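Side-chain contacts in putative glycoside hydrolase (Bacteroides thetaiotaomicron VPI-5482, PDB 3HBZ), which is of unknown function but binds calcium and may play a role in carbohydrate metabolism: residues 37-42 with 205-210; 306-311 with 334-339. One frame throughout, in Å; residues are numbered along the deposited sequence.

Interaction 1: residues 37-42 with 205-210; sequences VGPGTD and PFRHIP. With ACT (acetate ion), chain H.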
loop_
_atom_site.group_PDB
_atom_site.type_symbol
_atom_site.label_atom_id
_atom_site.label_comp_id
_atom_site.label_asym_id
_atom_site.label_seq_id
_atom_site.Cartn_x
_atom_site.Cartn_y
_atom_site.Cartn_z
ATOM N N VAL A 37 -2.846 -1.515 -16.554
ATOM C CA VAL A 37 -3.606 -1.309 -17.781
ATOM C C VAL A 37 -4.968 -2.003 -17.676
ATOM O O VAL A 37 -5.178 -2.858 -16.819
ATOM C CB VAL A 37 -2.807 -1.821 -19.004
ATOM C CG1 VAL A 37 -1.468 -1.150 -19.036
ATOM C CG2 VAL A 37 -2.644 -3.351 -18.969
ATOM N N GLY A 38 -5.903 -1.621 -18.533
ATOM C CA GLY A 38 -7.235 -2.213 -18.508
ATOM C C GLY A 38 -7.226 -3.686 -18.895
ATOM O O GLY A 38 -6.484 -4.098 -19.795
ATOM N N PRO A 39 -8.045 -4.497 -18.214
ATOM C CA PRO A 39 -8.247 -5.892 -18.624
ATOM C C PRO A 39 -8.586 -5.964 -20.095
ATOM O O PRO A 39 -9.421 -5.189 -20.562
ATOM C CB PRO A 39 -9.443 -6.322 -17.775
ATOM C CG PRO A 39 -9.279 -5.484 -16.524
ATOM C CD PRO A 39 -8.824 -4.161 -17.006
ATOM N N GLY A 40 -7.913 -6.851 -20.816
ATOM C CA GLY A 40 -8.037 -6.923 -22.272
ATOM C C GLY A 40 -6.936 -6.214 -23.063
ATOM O O GLY A 40 -6.847 -6.402 -24.273
ATOM N N THR A 41 -6.129 -5.357 -22.425
ATOM C CA THR A 41 -4.985 -4.733 -23.124
ATOM C C THR A 41 -4.019 -5.828 -23.530
ATOM O O THR A 41 -3.814 -6.765 -22.776
ATOM C CB THR A 41 -4.240 -3.744 -22.208
ATOM O OG1 THR A 41 -5.200 -2.863 -21.636
ATOM C CG2 THR A 41 -3.163 -2.922 -22.949
ATOM N N ASP A 42 -3.454 -5.719 -24.730
ATOM C CA ASP A 42 -2.409 -6.625 -25.189
ATOM C C ASP A 42 -1.099 -6.262 -24.497
ATOM O O ASP A 42 -0.586 -5.134 -24.649
ATOM C CB ASP A 42 -2.255 -6.528 -26.715
ATOM C CG ASP A 42 -1.479 -7.705 -27.314
ATOM O OD1 ASP A 42 -0.413 -8.075 -26.767
ATOM O OD2 ASP A 42 -1.933 -8.250 -28.349
ATOM N N PRO A 205 -7.917 1.193 -8.963
ATOM C CA PRO A 205 -9.195 1.160 -9.697
ATOM C C PRO A 205 -9.980 -0.135 -9.467
ATOM O O PRO A 205 -9.372 -1.204 -9.356
ATOM C CB PRO A 205 -8.764 1.307 -11.153
ATOM C CG PRO A 205 -7.473 2.048 -11.063
ATOM C CD PRO A 205 -6.788 1.462 -9.860
ATOM N N PHE A 206 -11.307 -0.009 -9.330
ATOM C CA PHE A 206 -12.208 -1.148 -9.054
ATOM C C PHE A 206 -13.472 -0.959 -9.876
ATOM O O PHE A 206 -14.057 0.133 -9.869
ATOM C CB PHE A 206 -12.528 -1.194 -7.549
ATOM C CG PHE A 206 -13.279 -2.433 -7.125
ATOM C CD1 PHE A 206 -12.702 -3.692 -7.247
ATOM C CD2 PHE A 206 -14.586 -2.332 -6.620
ATOM C CE1 PHE A 206 -13.417 -4.850 -6.878
ATOM C CE2 PHE A 206 -15.294 -3.451 -6.240
ATOM C CZ PHE A 206 -14.707 -4.743 -6.384
ATOM N N ARG A 207 -13.877 -1.982 -10.628
ATOM C CA ARG A 207 -14.984 -1.824 -11.588
ATOM C C ARG A 207 -16.262 -2.588 -11.201
ATOM O O ARG A 207 -17.089 -2.868 -12.037
ATOM C CB ARG A 207 -14.538 -2.204 -13.016
ATOM C CG ARG A 207 -13.370 -1.369 -13.560
ATOM C CD ARG A 207 -12.935 -1.844 -14.954
ATOM N NE ARG A 207 -11.591 -1.334 -15.299
ATOM C CZ ARG A 207 -11.282 -0.546 -16.335
ATOM N NH1 ARG A 207 -12.210 -0.136 -17.176
ATOM N NH2 ARG A 207 -10.020 -0.167 -16.537
ATOM N N HIS A 208 -16.451 -2.869 -9.916
ATOM C CA HIS A 208 -17.732 -3.429 -9.407
ATOM C C HIS A 208 -18.207 -2.556 -8.231
ATOM O O HIS A 208 -17.476 -1.680 -7.784
ATOM C CB HIS A 208 -17.554 -4.875 -8.927
ATOM C CG HIS A 208 -16.869 -5.758 -9.916
ATOM N ND1 HIS A 208 -17.485 -6.190 -11.075
ATOM C CD2 HIS A 208 -15.610 -6.270 -9.937
ATOM C CE1 HIS A 208 -16.640 -6.950 -11.758
ATOM N NE2 HIS A 208 -15.494 -7.012 -11.092
ATOM N N ILE A 209 -19.409 -2.837 -7.730
ATOM C CA ILE A 209 -20.001 -2.125 -6.622
ATOM C C ILE A 209 -19.733 -2.966 -5.399
ATOM O O ILE A 209 -20.349 -4.029 -5.228
ATOM C CB ILE A 209 -21.517 -1.916 -6.802
ATOM C CG1 ILE A 209 -21.810 -1.043 -8.034
ATOM C CG2 ILE A 209 -22.106 -1.226 -5.557
ATOM C CD1 ILE A 209 -23.305 -0.888 -8.364
ATOM N N PRO A 210 -18.781 -2.528 -4.557
ATOM C CA PRO A 210 -18.518 -3.269 -3.367
ATOM C C PRO A 210 -19.683 -3.130 -2.386
ATOM O O PRO A 210 -20.237 -2.031 -2.237
ATOM C CB PRO A 210 -17.229 -2.628 -2.850
ATOM C CG PRO A 210 -17.287 -1.263 -3.281
ATOM C CD PRO A 210 -18.033 -1.257 -4.580
HETATM C C ACT H . -11.803 -4.839 -10.676
HETATM O O ACT H . -12.690 -4.236 -11.173
HETATM O OXT ACT H . -10.748 -4.180 -10.949
HETATM C CH3 ACT H . -12.034 -6.139 -9.829
#
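A type II beta turn, G38 to T41, meets the side chain of R207 at the surface, where the loop after strand 32-36 faces the loop after strand 200-205. The turn is closed at G38 O, which accepts both T41 N and T41 OG1, the hydroxyl at 2.6 Å in the carbonyl plane. R207 stretches out from the second loop, extended from CG to NE, and P39 comes from the opposite direction. R207 NH2 stands 4.0 Å from G38 CA and 4.2 Å from P39 CD, with no hydrogen bond between the loops; the distances are those of one of two modelled conformers, so the approach is to that extent uncertain. Beside it an acetate, probably from the crystallisation liquor, takes R207 N on its O at 2.6 Å (153° at the hydrogen) and is also hydrogen-bonded to L96 N. The acetate CH3 lies 3.5 Å from F206 CE1, oblique to the ring, and 3.6 Å from H208 CD2, at the imidazole edge. The F206 ring also touches V308 and L336. An alanine in its place would probably leave the acetate methyl without one of its walls and open a gap beside both. R207 NH1 hydrogen-bonds T302 O near the C-terminal end of helix 298-303, H208 stacks on Y338, and F206 links the loop to strands 306-313 and 328-338.

Interaction 2: residues 306-311 with 334-339; sequences YNVAIV and VELIYR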
loop_
_atom_site.group_PDB
_atom_site.type_symbol
_atom_site.label_atom_id
_atom_site.label_comp_id
_atom_site.label_asym_id
_atom_site.label_seq_id
_atom_site.Cartn_x
_atom_site.Cartn_y
_atom_site.Cartn_z
ATOM N N TYR A 306 -13.500 4.826 -10.660
ATOM C CA TYR A 306 -13.578 4.692 -9.188
ATOM C C TYR A 306 -12.450 3.818 -8.697
ATOM O O TYR A 306 -12.081 2.835 -9.348
ATOM C CB TYR A 306 -14.935 4.101 -8.709
ATOM C CG TYR A 306 -16.150 4.947 -9.052
ATOM C CD1 TYR A 306 -16.530 6.036 -8.264
ATOM C CD2 TYR A 306 -16.923 4.658 -10.161
ATOM C CE1 TYR A 306 -17.626 6.817 -8.584
ATOM C CE2 TYR A 306 -18.036 5.421 -10.477
ATOM C CZ TYR A 306 -18.380 6.506 -9.681
ATOM O OH TYR A 306 -19.473 7.273 -10.023
ATOM N N ASN A 307 -11.903 4.198 -7.541
ATOM C CA ASN A 307 -10.945 3.413 -6.837
ATOM C C ASN A 307 -11.543 2.921 -5.550
ATOM O O ASN A 307 -12.392 3.592 -4.922
ATOM C CB ASN A 307 -9.719 4.262 -6.457
ATOM C CG ASN A 307 -8.771 4.506 -7.614
ATOM O OD1 ASN A 307 -9.057 4.147 -8.765
ATOM N ND2 ASN A 307 -7.623 5.141 -7.307
ATOM N N VAL A 308 -11.016 1.787 -5.101
ATOM C CA VAL A 308 -11.331 1.262 -3.805
ATOM C C VAL A 308 -10.029 1.087 -3.066
ATOM O O VAL A 308 -9.018 0.679 -3.669
ATOM C CB VAL A 308 -12.080 -0.102 -3.880
ATOM C CG1 VAL A 308 -12.080 -0.754 -2.480
ATOM C CG2 VAL A 308 -13.541 0.127 -4.376
ATOM N N ALA A 309 -10.055 1.402 -1.770
ATOM C CA ALA A 309 -8.991 1.058 -0.826
ATOM C C ALA A 309 -9.545 0.253 0.335
ATOM O O ALA A 309 -10.674 0.497 0.799
ATOM C CB ALA A 309 -8.308 2.342 -0.268
ATOM N N ILE A 310 -8.723 -0.666 0.832
ATOM C CA ILE A 310 -8.953 -1.412 2.063
ATOM C C ILE A 310 -7.760 -1.080 2.941
ATOM O O ILE A 310 -6.602 -1.077 2.464
ATOM C CB ILE A 310 -9.014 -2.930 1.825
ATOM C CG1 ILE A 310 -10.244 -3.317 0.995
ATOM C CG2 ILE A 310 -8.989 -3.743 3.179
ATOM C CD1 ILE A 310 -10.129 -4.708 0.365
ATOM N N VAL A 311 -8.037 -0.789 4.202
ATOM C CA VAL A 311 -7.007 -0.401 5.158
ATOM C C VAL A 311 -7.196 -1.109 6.502
ATOM O O VAL A 311 -8.341 -1.160 7.045
ATOM C CB VAL A 311 -7.066 1.115 5.438
ATOM C CG1 VAL A 311 -5.899 1.490 6.369
ATOM C CG2 VAL A 311 -7.054 1.927 4.127
ATOM N N VAL A 334 -9.774 -12.554 4.400
ATOM C CA VAL A 334 -10.580 -11.375 4.156
ATOM C C VAL A 334 -11.130 -11.488 2.748
ATOM O O VAL A 334 -10.469 -12.022 1.856
ATOM C CB VAL A 334 -9.733 -10.052 4.284
ATOM C CG1 VAL A 334 -10.559 -8.819 3.972
ATOM C CG2 VAL A 334 -9.160 -9.944 5.677
ATOM N N GLU A 335 -12.308 -10.910 2.545
ATOM C CA GLU A 335 -12.902 -10.834 1.234
ATOM C C GLU A 335 -13.512 -9.468 0.970
ATOM O O GLU A 335 -14.277 -8.942 1.775
ATOM C CB GLU A 335 -13.986 -11.938 1.071
ATOM C CG GLU A 335 -14.418 -12.017 -0.339
ATOM C CD GLU A 335 -15.348 -13.169 -0.658
ATOM O OE1 GLU A 335 -15.756 -13.906 0.266
ATOM O OE2 GLU A 335 -15.655 -13.313 -1.864
ATOM N N LEU A 336 -13.220 -8.905 -0.191
ATOM C CA LEU A 336 -14.011 -7.778 -0.713
ATOM C C LEU A 336 -15.191 -8.328 -1.535
ATOM O O LEU A 336 -15.016 -8.848 -2.650
ATOM C CB LEU A 336 -13.104 -6.876 -1.564
ATOM C CG LEU A 336 -13.787 -5.643 -2.147
ATOM C CD1 LEU A 336 -14.416 -4.778 -1.047
ATOM C CD2 LEU A 336 -12.752 -4.866 -3.040
ATOM N N ILE A 337 -16.396 -8.248 -0.970
ATOM C CA ILE A 337 -17.600 -8.794 -1.607
ATOM C C ILE A 337 -18.265 -7.659 -2.384
ATOM O O ILE A 337 -18.426 -6.550 -1.862
ATOM C CB ILE A 337 -18.598 -9.382 -0.545
ATOM C CG1 ILE A 337 -17.894 -10.490 0.288
ATOM C CG2 ILE A 337 -19.911 -9.949 -1.211
ATOM C CD1 ILE A 337 -18.595 -10.839 1.620
ATOM N N TYR A 338 -18.613 -7.947 -3.628
ATOM C CA TYR A 338 -19.261 -6.994 -4.516
ATOM C C TYR A 338 -20.524 -7.568 -5.198
ATOM O O TYR A 338 -20.745 -8.794 -5.267
ATOM C CB TYR A 338 -18.276 -6.509 -5.575
ATOM C CG TYR A 338 -17.659 -7.574 -6.440
ATOM C CD1 TYR A 338 -18.292 -7.999 -7.600
ATOM C CD2 TYR A 338 -16.435 -8.154 -6.100
ATOM C CE1 TYR A 338 -17.730 -8.978 -8.421
ATOM C CE2 TYR A 338 -15.850 -9.128 -6.925
ATOM C CZ TYR A 338 -16.512 -9.524 -8.082
ATOM O OH TYR A 338 -15.981 -10.474 -8.894
ATOM N N ARG A 339 -21.368 -6.667 -5.675
ATOM C CA ARG A 339 -22.661 -7.084 -6.240
ATOM C C ARG A 339 -22.464 -7.812 -7.568
ATOM O O ARG A 339 -21.668 -7.342 -8.386
ATOM C CB ARG A 339 -23.546 -5.887 -6.461
ATOM C CG ARG A 339 -24.955 -6.290 -6.990
ATOM C CD ARG A 339 -25.893 -5.113 -6.972
ATOM N NE ARG A 339 -25.957 -4.669 -5.589
ATOM C CZ ARG A 339 -26.004 -3.406 -5.191
ATOM N NH1 ARG A 339 -26.000 -2.412 -6.089
ATOM N NH2 ARG A 339 -26.043 -3.143 -3.874
#
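V308 and I310 meet L336 in a buried, purely apolar contact between strands 306-313 and 328-338, which face each other without pairing directly, an arrangement consistent with the sandwich of the galactose-binding-like clan. Strand 306-313 pairs with 177-183, 200-205 and 240-247, whereas 328-338 pairs with 99-100, 158-165 and 210-220. The segments run in roughly opposite directions. I310 CA and L336 CA are 8.6 Å apart, a spacing that leaves room for side chains from both strands, and no hydrogen bond joins the segments.

V308, I310 and L336 point towards the opposite strand, while A309 and E335, the alternate positions, point away; together with the spacing this marks face-to-face packing. L336 reaches across with CG anti to its backbone N (chi1 -179°), and its CD2 comes to 4.2 Å from V308 CG1. I310 arrives from the other strand with CG1 beside its own backbone N and CD1 extended (chi2 162°). Its CD1 touches L336 at two levels, 4.2 Å from CB and 4.3 Å from CD2, and the two side chains cross obliquely. The leucine CD2 is thus touched by both the valine and the isoleucine methyl, from directions roughly at right angles.

Other side chains add to the packing: Y100 touches both I310 and L336, L213 and I184 touch I310, M245 lies on V308, and P210 lies on L336. With only methyl and methylene groups meeting, and at relaxed distances, nothing directional fixes the fit. The two strands are therefore matched here by shape and by the exclusion of water, consistent with a hydrophobic core contact that takes no part in any metal site.

How the interactions relate
From the N terminus, the turn in residues 37-42 follows strand 32-36 of the mixed sheet, and interaction 1 closes a long excursion of 162 residues back to the loop 205-210. Interaction 2 opens only later and closes a short one of 22 residues, so the two follow in series, neither nesting nor crossing. They are still joined through segment 205-210: its near end probably hydrogen-bonds F206 N to Y306 O (2.9 Å), and its far end probably bonds I209 O to R339 N (2.9 Å). This loop therefore connects with both segments of interaction 2, while R207 meets the turn from the N-terminal sheet.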